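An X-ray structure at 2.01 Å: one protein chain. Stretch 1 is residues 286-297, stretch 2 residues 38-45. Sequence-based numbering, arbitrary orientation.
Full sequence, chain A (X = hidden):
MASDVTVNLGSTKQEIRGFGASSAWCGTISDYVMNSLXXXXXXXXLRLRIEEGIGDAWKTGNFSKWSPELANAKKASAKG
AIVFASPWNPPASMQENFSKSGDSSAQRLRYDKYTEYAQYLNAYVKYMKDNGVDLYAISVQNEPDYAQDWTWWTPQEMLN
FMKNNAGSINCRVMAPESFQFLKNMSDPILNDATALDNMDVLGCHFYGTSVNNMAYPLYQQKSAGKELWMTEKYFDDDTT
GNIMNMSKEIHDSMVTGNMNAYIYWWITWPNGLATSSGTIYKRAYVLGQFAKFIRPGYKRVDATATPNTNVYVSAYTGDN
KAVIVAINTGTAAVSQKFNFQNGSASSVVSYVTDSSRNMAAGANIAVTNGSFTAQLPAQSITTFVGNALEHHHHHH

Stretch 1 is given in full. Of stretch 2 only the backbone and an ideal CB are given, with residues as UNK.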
# COMPACT_ATOMS: atom_id res chain seq x y z
N VAL A 286 2.95 -11.89 -7.16
CA VAL A 286 3.73 -11.69 -5.93
C VAL A 286 2.87 -10.93 -4.91
O VAL A 286 2.74 -11.34 -3.76
CB VAL A 286 5.02 -10.90 -6.17
CG1 VAL A 286 5.67 -10.50 -4.80
CG2 VAL A 286 5.99 -11.70 -7.05
N LEU A 287 2.29 -9.81 -5.33
CA LEU A 287 1.45 -9.04 -4.41
C LEU A 287 0.21 -9.83 -4.01
O LEU A 287 -0.26 -9.74 -2.86
CB LEU A 287 1.07 -7.67 -5.00
CG LEU A 287 0.27 -6.72 -4.12
CD1 LEU A 287 1.08 -6.33 -2.89
CD2 LEU A 287 -0.11 -5.46 -4.90
N GLY A 288 -0.33 -10.62 -4.94
CA GLY A 288 -1.49 -11.46 -4.66
C GLY A 288 -1.28 -12.53 -3.60
O GLY A 288 -2.24 -12.95 -2.94
N GLN A 289 -0.05 -13.02 -3.45
CA GLN A 289 0.29 -13.98 -2.40
C GLN A 289 -0.06 -13.42 -1.04
O GLN A 289 -0.31 -14.17 -0.07
CB GLN A 289 1.80 -14.28 -2.43
CG GLN A 289 2.30 -14.96 -3.70
CD GLN A 289 1.97 -16.43 -3.79
OE1 GLN A 289 2.03 -17.02 -4.86
NE2 GLN A 289 1.64 -17.04 -2.65
N PHE A 290 -0.06 -12.08 -0.96
CA PHE A 290 -0.51 -11.34 0.23
C PHE A 290 -1.99 -11.01 0.12
O PHE A 290 -2.78 -11.41 1.00
CB PHE A 290 0.31 -10.07 0.45
CG PHE A 290 1.76 -10.34 0.83
CD1 PHE A 290 2.73 -10.47 -0.15
CD2 PHE A 290 2.13 -10.47 2.16
CE1 PHE A 290 4.06 -10.73 0.20
CE2 PHE A 290 3.45 -10.72 2.52
CZ PHE A 290 4.42 -10.85 1.54
N ALA A 291 -2.35 -10.23 -0.91
CA ALA A 291 -3.69 -9.61 -1.04
C ALA A 291 -4.83 -10.59 -1.01
O ALA A 291 -5.85 -10.33 -0.39
CB ALA A 291 -3.77 -8.83 -2.34
N LYS A 292 -4.68 -11.68 -1.75
CA LYS A 292 -5.78 -12.62 -1.91
C LYS A 292 -6.13 -13.25 -0.58
O LYS A 292 -7.31 -13.38 -0.26
CB LYS A 292 -5.41 -13.73 -2.91
CG LYS A 292 -6.57 -14.70 -3.26
CD LYS A 292 -7.78 -14.00 -3.85
CE LYS A 292 -8.87 -15.00 -4.31
NZ LYS A 292 -9.95 -14.26 -5.06
N PHE A 293 -5.10 -13.71 0.14
CA PHE A 293 -5.34 -14.45 1.37
C PHE A 293 -5.34 -13.68 2.70
O PHE A 293 -5.95 -14.15 3.66
CB PHE A 293 -4.39 -15.66 1.43
CG PHE A 293 -4.29 -16.36 0.10
CD1 PHE A 293 -5.37 -17.07 -0.39
CD2 PHE A 293 -3.14 -16.25 -0.67
CE1 PHE A 293 -5.31 -17.69 -1.62
CE2 PHE A 293 -3.08 -16.87 -1.91
CZ PHE A 293 -4.16 -17.59 -2.38
N ILE A 294 -4.80 -12.46 2.73
CA ILE A 294 -4.82 -11.75 4.00
C ILE A 294 -5.80 -10.61 3.80
O ILE A 294 -5.45 -9.54 3.31
CB ILE A 294 -3.42 -11.14 4.28
CG1 ILE A 294 -2.34 -12.20 4.16
CG2 ILE A 294 -3.37 -10.44 5.65
CD1 ILE A 294 -0.90 -11.62 4.16
N ARG A 295 -7.00 -10.81 4.35
CA ARG A 295 -8.13 -9.95 4.06
C ARG A 295 -8.13 -8.76 5.01
O ARG A 295 -7.60 -8.84 6.11
CB ARG A 295 -9.44 -10.73 4.21
CG ARG A 295 -9.55 -11.97 3.31
CD ARG A 295 -9.22 -11.60 1.87
NE ARG A 295 -10.02 -10.49 1.37
CZ ARG A 295 -9.78 -9.87 0.22
NH1 ARG A 295 -8.76 -10.26 -0.53
NH2 ARG A 295 -10.55 -8.86 -0.19
N PRO A 296 -8.74 -7.65 4.59
CA PRO A 296 -8.86 -6.52 5.50
C PRO A 296 -9.47 -6.96 6.84
O PRO A 296 -10.53 -7.61 6.86
CB PRO A 296 -9.84 -5.61 4.75
CG PRO A 296 -9.49 -5.84 3.31
CD PRO A 296 -9.21 -7.32 3.23
N GLY A 297 -8.82 -6.59 7.94
CA GLY A 297 -9.32 -6.96 9.24
C GLY A 297 -8.58 -8.12 9.87
O GLY A 297 -8.72 -8.36 11.06
N UNK A 38 -8.58 -7.16 -8.85
CA UNK A 38 -9.46 -7.00 -7.71
C UNK A 38 -10.32 -8.21 -7.37
O UNK A 38 -10.62 -8.42 -6.19
CB UNK A 38 -10.38 -5.80 -7.96
N UNK A 39 -10.82 -8.92 -8.38
CA UNK A 39 -11.41 -10.24 -8.14
C UNK A 39 -10.53 -11.47 -7.93
O UNK A 39 -10.44 -11.99 -6.81
CB UNK A 39 -12.32 -10.55 -9.33
N UNK A 40 -9.75 -11.83 -8.96
CA UNK A 40 -8.96 -13.07 -8.96
C UNK A 40 -7.87 -12.99 -7.91
O UNK A 40 -7.72 -13.92 -7.14
CB UNK A 40 -8.35 -13.33 -10.34
N UNK A 41 -7.09 -11.91 -7.92
CA UNK A 41 -6.02 -11.73 -6.94
C UNK A 41 -6.44 -11.03 -5.65
O UNK A 41 -5.61 -10.82 -4.76
CB UNK A 41 -4.88 -10.93 -7.58
N UNK A 42 -7.71 -10.64 -5.57
CA UNK A 42 -8.26 -10.11 -4.33
C UNK A 42 -7.67 -8.82 -3.80
O UNK A 42 -7.71 -8.59 -2.58
CB UNK A 42 -8.11 -11.18 -3.24
N UNK A 43 -7.13 -7.96 -4.67
CA UNK A 43 -6.61 -6.66 -4.19
C UNK A 43 -7.72 -5.91 -3.45
O UNK A 43 -8.87 -5.82 -3.92
CB UNK A 43 -6.08 -5.82 -5.35
N UNK A 44 -7.39 -5.47 -2.24
CA UNK A 44 -8.33 -4.78 -1.36
C UNK A 44 -8.20 -3.24 -1.25
O UNK A 44 -8.89 -2.62 -0.45
CB UNK A 44 -8.18 -5.38 0.04
N UNK A 45 -7.27 -2.64 -1.99
CA UNK A 45 -7.09 -1.19 -1.96
C UNK A 45 -6.74 -0.68 -3.36
O UNK A 45 -5.93 -1.29 -4.06
CB UNK A 45 -6.00 -0.80 -0.96

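Position 38 lies in a helical segment, and its ideal CB has nothing of stretch 1 within 5.5 Å, so stretch 1 sets no preference there. The deposited residue is Y38, whose OH donates a hydrogen bond to the backbone O of position 45, 2.7 Å away, tying the two ends of the stretch together.

At position 39 the CA-to-CB bond points away and the contact is made by the backbone: K292 NZ donates to the carbonyl O of 39 at 2.9 Å. Many side chains would be compatible with this; the residue is G39. Position 40 repeats the pattern. Its CB points away from stretch 1, while its backbone O accepts a second hydrogen bond from K292 NZ at 3.1 Å. Again many residues would fit, polar ones included. It is D40, and its carboxylate takes no part in holding the lysine, which is bound by main-chain oxygens alone.

Position 41 points sideways, its ideal CB 4.5 Å from G288 CA. Because G288 has no side chain, the backbones come close here, with CA atoms 5.1 Å apart. A CB on G288 would lie a tight 3.5 Å from the CB of 41. An apolar side chain is plausible, of no fixed size; L41 places CB 4.4 Å from G288 CA and O 3.6 Å from A291 CB.

Position 42 is the most restrictive. Phi is positive (63°), which favours glycine, and the CA-to-CB bond points straight toward stretch 1. The ideal CB would clash with K292 CD and with R295 NH1, each 2.9 Å away. Only glycine fits, and G42 is found. Its O accepts a hydrogen bond from R295 NH1 at 2.8 Å, near the guanidinium plane.

Position 43 starts away from stretch 1, yet L287 and A291 offer an apolar surface that a long side chain could reach by turning back. Leucine, methionine or an aromatic would serve. Y43 does so with chi1 at -70° (m): L287 CD2 sits over one ring face, 3.7 Å from Y43 CZ, and A291 CB is 3.7 Å from Y43 CD1. Its backbone O receives a hydrogen bond from a water that also accepts from R295 NH2.

Position 44 points toward stretch 1, its ideal CB 3.6 Å from P296 CG. A small residue such as alanine, serine or threonine is plausible. In S44 the CB packs 3.5 Å from P296 CG, and OG donates to a water that in turn donates to A291 O and I294 O, bridging the stretches.

Position 45, with extended backbone angles, has nothing of stretch 1 near its CB; it is I45.

Stretch 2 38-45: YGDLGYSI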
# COMPACT_ATOMS: atom_id res chain seq x y z
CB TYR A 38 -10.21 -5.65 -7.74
CG TYR A 38 -9.19 -4.56 -7.47
CD1 TYR A 38 -8.28 -4.17 -8.47
CD2 TYR A 38 -9.06 -4.00 -6.21
CE1 TYR A 38 -7.31 -3.21 -8.22
CE2 TYR A 38 -8.08 -3.03 -5.95
CZ TYR A 38 -7.21 -2.65 -6.96
OH TYR A 38 -6.24 -1.70 -6.70
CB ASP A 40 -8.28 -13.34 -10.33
CG ASP A 40 -9.28 -13.72 -11.44
OD1 ASP A 40 -10.44 -14.03 -11.12
OD2 ASP A 40 -8.90 -13.70 -12.62
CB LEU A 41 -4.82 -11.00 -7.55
CG LEU A 41 -4.28 -11.60 -8.84
CD1 LEU A 41 -3.02 -10.89 -9.32
CD2 LEU A 41 -4.03 -13.09 -8.71
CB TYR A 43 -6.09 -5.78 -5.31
CG TYR A 43 -4.83 -6.23 -5.98
CD1 TYR A 43 -4.30 -7.49 -5.75
CD2 TYR A 43 -4.15 -5.38 -6.84
CE1 TYR A 43 -3.14 -7.90 -6.41
CE2 TYR A 43 -3.01 -5.78 -7.49
CZ TYR A 43 -2.50 -7.03 -7.27
OH TYR A 43 -1.34 -7.42 -7.93
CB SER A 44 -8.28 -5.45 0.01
OG SER A 44 -6.92 -5.50 0.42
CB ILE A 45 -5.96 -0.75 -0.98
CG1 ILE A 45 -6.17 -1.34 0.42
CG2 ILE A 45 -5.86 0.79 -0.92
CD1 ILE A 45 -5.01 -1.01 1.41
O HOH W 1 -11.06 -7.32 -2.58
O HOH W 2 -6.30 -8.15 1.14
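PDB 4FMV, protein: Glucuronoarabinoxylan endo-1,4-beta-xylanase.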